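UDP-N-Acetylenolpyruvylglucosamine Reductase (Thermus caldophilus, PDB 2GQT) catalyses the NADPH-dependent reduction of UDP-N-acetylenolpyruvylglucosamine to UDP-N-acetylmuramate, using FAD as cofactor, in peptidoglycan biosynthesis. Local coordinates at residues A66-T71 with V162-L167; Q70-K75 with L84-Q89. All blocks are in the same frame, centred on the assembly; numbering follows the deposited sequence.

Contact 1: A66-T71 with V162-L167. With FAD (flavin-adenine dinucleotide), chain C.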
loop_
_atom_site.group_PDB
_atom_site.type_symbol
_atom_site.label_atom_id
_atom_site.label_comp_id
_atom_site.label_asym_id
_atom_site.label_seq_id
_atom_site.Cartn_x
_atom_site.Cartn_y
_atom_site.Cartn_z
ATOM N N ALA A 66 3.669 -8.962 12.271
ATOM C CA ALA A 66 4.992 -9.547 12.105
ATOM C C ALA A 66 4.940 -11.015 12.538
ATOM O O ALA A 66 3.869 -11.618 12.521
ATOM C CB ALA A 66 6.023 -8.743 12.900
ATOM N N GLY A 67 6.081 -11.604 12.903
ATOM C CA GLY A 67 6.100 -12.987 13.386
ATOM C C GLY A 67 5.455 -13.945 12.402
ATOM O O GLY A 67 5.820 -13.981 11.232
ATOM N N GLU A 68 4.473 -14.710 12.866
ATOM C CA GLU A 68 3.818 -15.697 12.011
ATOM C C GLU A 68 3.136 -15.055 10.799
ATOM O O GLU A 68 2.932 -15.709 9.767
ATOM C CB GLU A 68 2.814 -16.528 12.808
ATOM C CG GLU A 68 1.530 -15.799 13.171
ATOM C CD GLU A 68 0.504 -16.716 13.795
ATOM O OE1 GLU A 68 0.725 -17.150 14.941
ATOM O OE2 GLU A 68 -0.530 -16.982 13.149
ATOM N N PHE A 69 2.815 -13.765 10.909
ATOM C CA PHE A 69 2.151 -13.048 9.817
ATOM C C PHE A 69 3.112 -12.621 8.706
ATOM O O PHE A 69 2.672 -12.086 7.700
ATOM C CB PHE A 69 1.352 -11.860 10.358
ATOM C CG PHE A 69 0.343 -12.247 11.402
ATOM C CD1 PHE A 69 0.565 -11.939 12.735
ATOM C CD2 PHE A 69 -0.806 -12.948 11.058
ATOM C CE1 PHE A 69 -0.356 -12.305 13.716
ATOM C CE2 PHE A 69 -1.731 -13.321 12.033
ATOM C CZ PHE A 69 -1.495 -13.006 13.360
ATOM N N GLN A 70 4.417 -12.860 8.890
ATOM C CA GLN A 70 5.441 -12.545 7.882
ATOM C C GLN A 70 6.037 -13.812 7.246
ATOM O O GLN A 70 6.942 -13.748 6.405
ATOM C CB GLN A 70 6.569 -11.716 8.508
ATOM C CG GLN A 70 6.382 -10.217 8.588
ATOM C CD GLN A 70 7.594 -9.553 9.219
ATOM O OE1 GLN A 70 8.273 -8.733 8.597
ATOM N NE2 GLN A 70 7.894 -9.941 10.449
ATOM N N THR A 71 5.562 -14.974 7.651
ATOM C CA THR A 71 6.025 -16.187 7.004
ATOM C C THR A 71 5.110 -16.537 5.827
ATOM O O THR A 71 3.942 -16.117 5.779
ATOM C CB THR A 71 6.140 -17.357 7.979
ATOM O OG1 THR A 71 4.848 -17.673 8.469
ATOM C CG2 THR A 71 7.032 -17.002 9.161
ATOM N N VAL A 162 -6.667 -8.194 7.332
ATOM C CA VAL A 162 -6.178 -9.293 6.504
ATOM C C VAL A 162 -4.945 -9.881 7.188
ATOM O O VAL A 162 -4.008 -9.152 7.508
ATOM C CB VAL A 162 -5.825 -8.804 5.096
ATOM C CG1 VAL A 162 -5.258 -9.943 4.244
ATOM C CG2 VAL A 162 -7.050 -8.169 4.435
ATOM N N THR A 163 -4.976 -11.183 7.447
ATOM C CA THR A 163 -3.903 -11.829 8.200
ATOM C C THR A 163 -3.066 -12.794 7.361
ATOM O O THR A 163 -1.891 -13.012 7.672
ATOM C CB THR A 163 -4.460 -12.578 9.419
ATOM O OG1 THR A 163 -5.568 -13.387 9.006
ATOM C CG2 THR A 163 -4.930 -11.587 10.462
ATOM N N ARG A 164 -3.654 -13.327 6.292
ATOM C CA ARG A 164 -3.040 -14.401 5.517
ATOM C C ARG A 164 -3.807 -14.560 4.212
ATOM O O ARG A 164 -5.014 -14.349 4.197
ATOM C CB ARG A 164 -3.246 -15.692 6.317
ATOM C CG ARG A 164 -2.148 -16.683 6.376
ATOM C CD ARG A 164 -2.480 -17.594 7.550
ATOM N NE ARG A 164 -1.512 -17.365 8.603
ATOM C CZ ARG A 164 -1.749 -16.939 9.841
ATOM N NH1 ARG A 164 -2.973 -16.692 10.296
ATOM N NH2 ARG A 164 -0.717 -16.787 10.651
ATOM N N VAL A 165 -3.133 -14.966 3.142
ATOM C CA VAL A 165 -3.799 -15.242 1.872
ATOM C C VAL A 165 -3.279 -16.531 1.240
ATOM O O VAL A 165 -2.193 -17.008 1.586
ATOM C CB VAL A 165 -3.642 -14.076 0.847
ATOM C CG1 VAL A 165 -4.107 -12.750 1.428
ATOM C CG2 VAL A 165 -2.211 -13.970 0.323
ATOM N N ARG A 166 -4.049 -17.058 0.295
ATOM C CA ARG A 166 -3.582 -18.069 -0.634
ATOM C C ARG A 166 -3.560 -17.407 -1.990
ATOM O O ARG A 166 -4.508 -16.724 -2.364
ATOM C CB ARG A 166 -4.511 -19.279 -0.667
ATOM C CG ARG A 166 -4.682 -19.995 0.654
ATOM C CD ARG A 166 -5.414 -21.293 0.435
ATOM N NE ARG A 166 -4.637 -22.130 -0.475
ATOM C CZ ARG A 166 -3.842 -23.136 -0.100
ATOM N NH1 ARG A 166 -3.774 -23.491 1.173
ATOM N NH2 ARG A 166 -3.148 -23.808 -1.012
ATOM N N LEU A 167 -2.481 -17.629 -2.726
ATOM C CA LEU A 167 -2.286 -17.021 -4.030
ATOM C C LEU A 167 -2.727 -17.943 -5.157
ATOM O O LEU A 167 -2.678 -19.175 -5.031
ATOM C CB LEU A 167 -0.819 -16.611 -4.210
ATOM C CG LEU A 167 -0.242 -15.619 -3.197
ATOM C CD1 LEU A 167 1.254 -15.447 -3.426
ATOM C CD2 LEU A 167 -0.930 -14.265 -3.254
HETATM P PA FAD C . -0.483 1.106 3.943
HETATM O O1A FAD C . -0.147 2.325 3.190
HETATM O O2A FAD C . 0.269 0.758 5.170
HETATM O O5B FAD C . -2.025 1.085 4.319
HETATM C C5B FAD C . -2.998 1.376 3.309
HETATM C C4B FAD C . -4.372 0.957 3.782
HETATM O O4B FAD C . -4.387 -0.477 3.938
HETATM C C3B FAD C . -4.779 1.542 5.142
HETATM O O3B FAD C . -6.198 1.708 5.137
HETATM C C2B FAD C . -4.380 0.431 6.105
HETATM O O2B FAD C . -5.133 0.472 7.317
HETATM C C1B FAD C . -4.764 -0.793 5.301
HETATM N N9A FAD C . -4.074 -2.044 5.679
HETATM C C8A FAD C . -2.751 -2.272 5.662
HETATM N N7A FAD C . -2.522 -3.530 6.045
HETATM C C5A FAD C . -3.702 -4.114 6.279
HETATM C C6A FAD C . -4.112 -5.380 6.715
HETATM N N6A FAD C . -3.251 -6.374 6.972
HETATM N N1A FAD C . -5.432 -5.613 6.855
HETATM C C2A FAD C . -6.336 -4.654 6.611
HETATM N N3A FAD C . -6.002 -3.431 6.210
HETATM C C4A FAD C . -4.692 -3.159 6.052
HETATM N N1 FAD C . -0.741 1.283 -5.765
HETATM C C2 FAD C . -1.310 0.601 -6.819
HETATM O O2 FAD C . -2.453 0.176 -6.722
HETATM N N3 FAD C . -0.595 0.423 -8.000
HETATM C C4 FAD C . 0.704 0.894 -8.145
HETATM O O4 FAD C . 1.311 0.708 -9.204
HETATM C C4X FAD C . 1.275 1.574 -7.070
HETATM N N5 FAD C . 2.571 2.073 -7.175
HETATM C C5X FAD C . 3.159 2.696 -6.067
HETATM C C6 FAD C . 4.481 3.131 -6.159
HETATM C C7 FAD C . 5.104 3.742 -5.075
HETATM C C7M FAD C . 6.562 4.202 -5.196
HETATM C C8 FAD C . 4.385 3.924 -3.889
HETATM C C8M FAD C . 5.051 4.601 -2.683
HETATM C C9 FAD C . 3.062 3.497 -3.801
HETATM C C9A FAD C . 2.434 2.879 -4.883
HETATM N N10 FAD C . 1.101 2.442 -4.807
HETATM C C10 FAD C . 0.548 1.764 -5.891
HETATM C "C1'" FAD C . 0.251 2.701 -3.615
HETATM C "C2'" FAD C . 0.430 1.634 -2.523
HETATM O "O2'" FAD C . 1.665 0.915 -2.706
HETATM C "C3'" FAD C . -0.718 0.622 -2.503
HETATM O "O3'" FAD C . -1.951 1.295 -2.213
HETATM C "C4'" FAD C . -0.465 -0.504 -1.491
HETATM O "O4'" FAD C . -1.448 -1.525 -1.670
HETATM C "C5'" FAD C . -0.489 -0.035 -0.039
HETATM O "O5'" FAD C . -0.041 -1.133 0.757
HETATM P P FAD C . 0.722 -0.850 2.130
HETATM O O1P FAD C . 1.005 -2.168 2.729
HETATM O O2P FAD C . 1.823 0.122 1.955
HETATM O O3P FAD C . -0.485 -0.181 2.952
HETATM O O HOH W 1 1.277 -16.980 7.562
#

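Contact 2: Q70-K75 with L84-Q89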
loop_
_atom_site.group_PDB
_atom_site.type_symbol
_atom_site.label_atom_id
_atom_site.label_comp_id
_atom_site.label_asym_id
_atom_site.label_seq_id
_atom_site.Cartn_x
_atom_site.Cartn_y
_atom_site.Cartn_z
ATOM N N GLN A 70 4.417 -12.860 8.890
ATOM C CA GLN A 70 5.441 -12.545 7.882
ATOM C C GLN A 70 6.037 -13.812 7.246
ATOM O O GLN A 70 6.942 -13.748 6.405
ATOM C CB GLN A 70 6.569 -11.716 8.508
ATOM C CG GLN A 70 6.382 -10.217 8.588
ATOM C CD GLN A 70 7.594 -9.553 9.219
ATOM O OE1 GLN A 70 8.273 -8.733 8.597
ATOM N NE2 GLN A 70 7.894 -9.941 10.449
ATOM N N THR A 71 5.562 -14.974 7.651
ATOM C CA THR A 71 6.025 -16.187 7.004
ATOM C C THR A 71 5.110 -16.537 5.827
ATOM O O THR A 71 3.942 -16.117 5.779
ATOM C CB THR A 71 6.140 -17.357 7.979
ATOM O OG1 THR A 71 4.848 -17.673 8.469
ATOM C CG2 THR A 71 7.032 -17.002 9.161
ATOM N N TYR A 72 5.638 -17.291 4.867
ATOM C CA TYR A 72 4.925 -17.532 3.626
ATOM C C TYR A 72 5.350 -18.824 2.960
ATOM O O TYR A 72 6.485 -19.298 3.126
ATOM C CB TYR A 72 5.105 -16.358 2.640
ATOM C CG TYR A 72 6.534 -16.190 2.164
ATOM C CD1 TYR A 72 6.966 -16.765 0.963
ATOM C CD2 TYR A 72 7.465 -15.478 2.925
ATOM C CE1 TYR A 72 8.278 -16.627 0.537
ATOM C CE2 TYR A 72 8.774 -15.341 2.498
ATOM C CZ TYR A 72 9.174 -15.912 1.304
ATOM O OH TYR A 72 10.477 -15.776 0.878
ATOM N N ASP A 73 4.433 -19.380 2.187
ATOM C CA ASP A 73 4.707 -20.487 1.289
ATOM C C ASP A 73 3.927 -20.150 0.024
ATOM O O ASP A 73 2.704 -20.023 0.082
ATOM C CB ASP A 73 4.200 -21.796 1.920
ATOM C CG ASP A 73 4.526 -23.033 1.097
ATOM O OD1 ASP A 73 4.664 -22.943 -0.135
ATOM O OD2 ASP A 73 4.619 -24.123 1.703
ATOM N N LEU A 74 4.605 -19.981 -1.112
ATOM C CA LEU A 74 3.904 -19.615 -2.351
ATOM C C LEU A 74 2.794 -20.581 -2.747
ATOM O O LEU A 74 1.834 -20.193 -3.412
ATOM C CB LEU A 74 4.876 -19.503 -3.521
ATOM C CG LEU A 74 5.804 -18.293 -3.531
ATOM C CD1 LEU A 74 6.835 -18.512 -4.608
ATOM C CD2 LEU A 74 5.046 -16.979 -3.758
ATOM N N LYS A 75 2.939 -21.838 -2.351
ATOM C CA LYS A 75 1.964 -22.866 -2.690
ATOM C C LYS A 75 1.041 -23.170 -1.508
ATOM O O LYS A 75 0.270 -24.138 -1.539
ATOM C CB LYS A 75 2.682 -24.126 -3.180
ATOM C CG LYS A 75 3.389 -23.940 -4.522
ATOM C CD LYS A 75 4.176 -25.179 -4.927
ATOM C CE LYS A 75 4.737 -25.048 -6.334
ATOM N NZ LYS A 75 3.669 -24.866 -7.358
ATOM N N LEU A 84 4.919 -7.607 -0.594
ATOM C CA LEU A 84 4.567 -7.977 -1.946
ATOM C C LEU A 84 5.797 -7.996 -2.895
ATOM O O LEU A 84 5.934 -8.916 -3.701
ATOM C CB LEU A 84 3.429 -7.081 -2.459
ATOM C CG LEU A 84 2.860 -7.455 -3.830
ATOM C CD1 LEU A 84 2.291 -8.877 -3.841
ATOM C CD2 LEU A 84 1.792 -6.440 -4.209
ATOM N N PRO A 85 6.706 -6.996 -2.814
ATOM C CA PRO A 85 7.890 -7.096 -3.676
ATOM C C PRO A 85 8.719 -8.369 -3.489
ATOM O O PRO A 85 9.322 -8.846 -4.459
ATOM C CB PRO A 85 8.699 -5.848 -3.305
ATOM C CG PRO A 85 7.681 -4.870 -2.818
ATOM C CD PRO A 85 6.666 -5.706 -2.092
ATOM N N LEU A 86 8.742 -8.920 -2.279
ATOM C CA LEU A 86 9.407 -10.195 -2.048
ATOM C C LEU A 86 8.693 -11.307 -2.812
ATOM O O LEU A 86 9.327 -12.098 -3.515
ATOM C CB LEU A 86 9.455 -10.513 -0.550
ATOM C CG LEU A 86 10.004 -11.894 -0.184
ATOM C CD1 LEU A 86 11.462 -12.073 -0.636
ATOM C CD2 LEU A 86 9.884 -12.121 1.298
ATOM N N LEU A 87 7.372 -11.377 -2.657
ATOM C CA LEU A 87 6.597 -12.418 -3.316
ATOM C C LEU A 87 6.696 -12.356 -4.834
ATOM O O LEU A 87 6.783 -13.398 -5.479
ATOM C CB LEU A 87 5.151 -12.351 -2.868
ATOM C CG LEU A 87 4.950 -12.629 -1.385
ATOM C CD1 LEU A 87 3.570 -12.193 -0.993
ATOM C CD2 LEU A 87 5.162 -14.102 -1.038
ATOM N N VAL A 88 6.701 -11.154 -5.409
ATOM C CA VAL A 88 6.863 -11.019 -6.857
ATOM C C VAL A 88 8.152 -11.721 -7.324
ATOM O O VAL A 88 8.145 -12.490 -8.300
ATOM C CB VAL A 88 6.852 -9.531 -7.277
ATOM C CG1 VAL A 88 7.280 -9.362 -8.721
ATOM C CG2 VAL A 88 5.460 -8.914 -7.048
ATOM N N GLN A 89 9.255 -11.458 -6.635
ATOM C CA GLN A 89 10.538 -12.057 -7.018
ATOM C C GLN A 89 10.592 -13.548 -6.704
ATOM O O GLN A 89 11.124 -14.339 -7.489
ATOM C CB GLN A 89 11.705 -11.322 -6.364
ATOM C CG GLN A 89 11.828 -9.849 -6.736
ATOM C CD GLN A 89 11.988 -9.611 -8.220
ATOM O OE1 GLN A 89 12.629 -10.399 -8.927
ATOM N NE2 GLN A 89 11.411 -8.514 -8.704
#

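Contact 1: A66-T71 with V162-L167
Glu-68 and Arg-164 form the charged part of this contact, a short salt bridge with OE2 of Glu-68 and NH2 of Arg-164 2.5 Å apart. The bond is bent, with an N-H...O angle of 138°, and it meets the anti side of OE2; the carboxylate and guanidinium planes stand 54° apart, and the bond leaves the guanidinium plane at a tilt. NH1 of Arg-164 has a second carboxylate, that of Glu-132, which also takes a hydrogen bond from OG1 of Thr-163. The arginine is thus held between two acids.

Water adds to the grip: one molecule accepts from NE of Arg-164 (3.0 Å) and donates to the backbone O of Glu-68 (3.0 Å), linking the side chain to the 3-10 turn.

These bonds fasten the loop after strand 61-65 to strand 161-171, which pairs with strands 77-79 and 128-135 in the antiparallel sheet of the FAD-binding domain.

Apolar packing is supplied by the buried ring of Phe-69. Its CE2 lies 3.9 Å from CB of Thr-163, while the carbonyl O of Thr-163 comes to the ring edge, 3.6 Å from CD2. One face is covered within the loop, where CG of Glu-68 sits over the centre, 3.9 Å above the ring plane; that carbon lies between the backbone N and carbonyl carbon (chi1 74°), and the chain runs on extended to the arginine.

Next to Thr-163, the backbone of Val-162 pairs with the adenine of FAD: its N donates to N1A at 2.9 Å, and N6A donates to its O at 2.9 Å.

Contact 2: Q70-K75 with L84-Q89
The Tyr-72 ring meets two leucines of helix 84-93, both obliquely, while the carbonyl O of Gln-70 lies in plane at its edge. CD2 of Leu-86 comes within 3.6 Å of CE2 of Tyr-72, the two side chains crossing at about a right angle. Over on the CD1 side, CD2 of Leu-87 approaches to 3.8 Å from CD1 of Tyr-72, and these side chains slide past each other in opposite directions. The ring is brought to the helix by a first torsion that sets CG between the backbone N and carbonyl carbon (chi1 65°). Its hydroxyl hydrogen-bonds to Glu-90, one turn on from Leu-86 in helix 84-93. With an alanine here, Glu-90 would probably lose its hydroxyl partner and a gap open beside the Leu-86 and Leu-87 methyls.

The same Leu-87 methyl also touches Leu-74, CD2 to CD2 at 4.0 Å. Between the two loop residues Asp-73 turns away, its OD1 accepting from N of Lys-75 (3.0 Å) in an Asx turn. Leu-87 itself is buried, with Val-78 of strand 77-79 and Val-109 of helix 109-114 as further neighbours: a helix packed by leucines against sheet and loop in the FAD-binding domain.

In the fold
Strand 61-65 leads into the loop that supplies the first segment of both contacts, which share Gln-70 and Thr-71. The chain then passes through strand 77-79 to helix 84-93, where contact 2 closes a short local loop. Contact 1 spans far more chain, 90 residues separating its loop from strand 161-171; the touching residues of contact 2 all lie within that span, so the shorter closure nests in the longer. Their centres are about 9 Å apart, and they touch: CD1 of Leu-167 packs on CD2 of Leu-74 at 4.1 Å. Together they fix two sections of one loop, the earlier to the long strand 161-171, the later to a helix; strand 77-79, which pairs with 161-171, lies in the chain between that loop and helix.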